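Local coordinates for putative cell adhesion protein (Bacteroides uniformis, PDB 4K4K) that is a putative component of the fimbrium tip, part of the filamentous surface appendages that mediate cell adhesion and biofilm formation, at residues A[83-88]-A[120-125]. Numbering follows the deposited sequence.
Sequences QRDFVA and AAKVEG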
# COMPACT_ATOMS: atom_id res chain seq x y z
N GLN A 83 -28.61 13.17 3.23
CA GLN A 83 -27.17 12.96 3.24
C GLN A 83 -26.77 11.47 3.17
O GLN A 83 -27.53 10.56 3.52
CB GLN A 83 -26.52 13.63 4.48
CG GLN A 83 -26.67 15.17 4.51
CD GLN A 83 -28.06 15.62 4.93
OE1 GLN A 83 -28.64 15.09 5.88
NE2 GLN A 83 -28.64 16.59 4.21
N ARG A 84 -25.54 11.25 2.72
CA ARG A 84 -24.93 9.94 2.57
C ARG A 84 -23.47 10.04 2.96
O ARG A 84 -22.89 11.14 2.95
CB ARG A 84 -25.06 9.41 1.12
CG ARG A 84 -26.48 9.09 0.65
CD ARG A 84 -27.11 7.92 1.42
NE ARG A 84 -28.43 7.59 0.87
CZ ARG A 84 -29.56 8.20 1.23
NH1 ARG A 84 -29.53 9.19 2.11
NH2 ARG A 84 -30.70 7.88 0.64
N ASP A 85 -22.86 8.88 3.28
CA ASP A 85 -21.43 8.82 3.59
C ASP A 85 -20.72 8.12 2.47
O ASP A 85 -21.35 7.41 1.69
CB ASP A 85 -21.21 8.07 4.91
CG ASP A 85 -22.07 8.60 6.03
OD1 ASP A 85 -22.32 9.83 6.07
OD2 ASP A 85 -22.50 7.79 6.87
N PHE A 86 -19.40 8.31 2.37
CA PHE A 86 -18.63 7.75 1.28
C PHE A 86 -17.39 7.11 1.79
O PHE A 86 -16.72 7.68 2.66
CB PHE A 86 -18.25 8.87 0.25
CG PHE A 86 -19.46 9.37 -0.50
CD1 PHE A 86 -20.29 10.35 0.05
CD2 PHE A 86 -19.82 8.81 -1.72
CE1 PHE A 86 -21.45 10.77 -0.62
CE2 PHE A 86 -20.97 9.22 -2.39
CZ PHE A 86 -21.78 10.20 -1.84
N VAL A 87 -17.04 5.96 1.22
CA VAL A 87 -15.79 5.27 1.51
C VAL A 87 -15.20 4.81 0.18
O VAL A 87 -15.94 4.68 -0.80
CB VAL A 87 -15.93 4.07 2.51
CG1 VAL A 87 -16.39 4.54 3.88
CG2 VAL A 87 -16.85 2.98 1.96
N ALA A 88 -13.89 4.55 0.15
CA ALA A 88 -13.22 4.08 -1.06
C ALA A 88 -12.01 3.27 -0.72
O ALA A 88 -11.49 3.35 0.40
CB ALA A 88 -12.82 5.26 -1.96
N ALA A 120 -9.63 4.91 2.00
CA ALA A 120 -9.94 6.33 2.23
C ALA A 120 -10.74 6.45 3.52
O ALA A 120 -11.68 5.69 3.70
CB ALA A 120 -10.74 6.91 1.06
N ALA A 121 -10.43 7.43 4.37
CA ALA A 121 -11.23 7.67 5.58
C ALA A 121 -12.66 7.97 5.18
O ALA A 121 -12.90 8.62 4.14
CB ALA A 121 -10.66 8.85 6.39
N LYS A 122 -13.62 7.52 5.97
CA LYS A 122 -15.01 7.78 5.66
C LYS A 122 -15.28 9.30 5.61
O LYS A 122 -14.85 10.04 6.51
CB LYS A 122 -15.92 7.11 6.70
CG LYS A 122 -17.42 7.28 6.34
CD LYS A 122 -18.37 6.54 7.29
CE LYS A 122 -18.40 5.04 7.05
NZ LYS A 122 -19.36 4.37 7.98
N VAL A 123 -15.98 9.76 4.56
CA VAL A 123 -16.42 11.15 4.44
C VAL A 123 -17.92 11.16 4.73
O VAL A 123 -18.70 10.55 3.98
CB VAL A 123 -16.06 11.77 3.06
CG1 VAL A 123 -16.59 13.21 2.94
CG2 VAL A 123 -14.56 11.71 2.83
N GLU A 124 -18.32 11.79 5.83
CA GLU A 124 -19.71 11.77 6.29
C GLU A 124 -20.56 12.98 5.90
O GLU A 124 -20.04 14.09 5.77
CB GLU A 124 -19.75 11.65 7.82
CG GLU A 124 -19.36 10.28 8.34
CD GLU A 124 -19.71 9.98 9.78
OE1 GLU A 124 -19.49 10.85 10.65
OE2 GLU A 124 -20.19 8.86 10.04
N GLY A 125 -21.87 12.74 5.79
CA GLY A 125 -22.89 13.78 5.65
C GLY A 125 -22.83 14.67 4.43
O GLY A 125 -23.00 15.89 4.54
O HOH W 1 -21.77 5.27 6.92
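The Phe86 ring has Val123 O at its edge, near its plane; the ring itself leads away from strand 120-125 to meet Phe77 and Phe135. The carboxylate of Asp85 lies beside the backbone of Glu124 and Gly125, its plane turned 39° from that of the Glu124 carboxylate. Gly125 N donates to Asp85 OD1 at 3.0 Å, nearly straight (165°) and close to the line of the C-O bond. Asp85 OD2 takes a hydrogen bond from a water that in turn accepts one from Lys122 NZ, a bridge between charges 4.8 Å apart (OD2 to NZ). Glu124 OE2 stands 4.1 Å from Asp85 OD2, a like-charge approach that the nearby lysine probably eases. The Lys122 chain runs obliquely over Val87, and the bend at chi3 (-75°) sets its CE, like its CG, 3.8 Å from Val87 CG1. An alanine in place of Asp85 would probably leave Gly125 N without its carboxylate acceptor and the water on Lys122 NZ without its carboxylate partner. Between the backbones, Phe86 and Val123 form an antiparallel hydrogen-bonded pair: Phe86 N reaches Val123 O at 2.8 Å and Val123 N returns to Phe86 O at 2.9 Å. Phe86, Val123, Ala88 and Ala120 share a face with Val133, Phe135 and Phe137 of the adjoining strand 132-150, whose side chains they touch, while Asp85, Val87 and Lys122 occupy the other. Strand 84-90 also pairs with 37-44, and 118-126 with 132-150, making this contact an internal antiparallel seam in the beta-rich fold of the fimbrillin-like family, which belongs to the transthyretin clan.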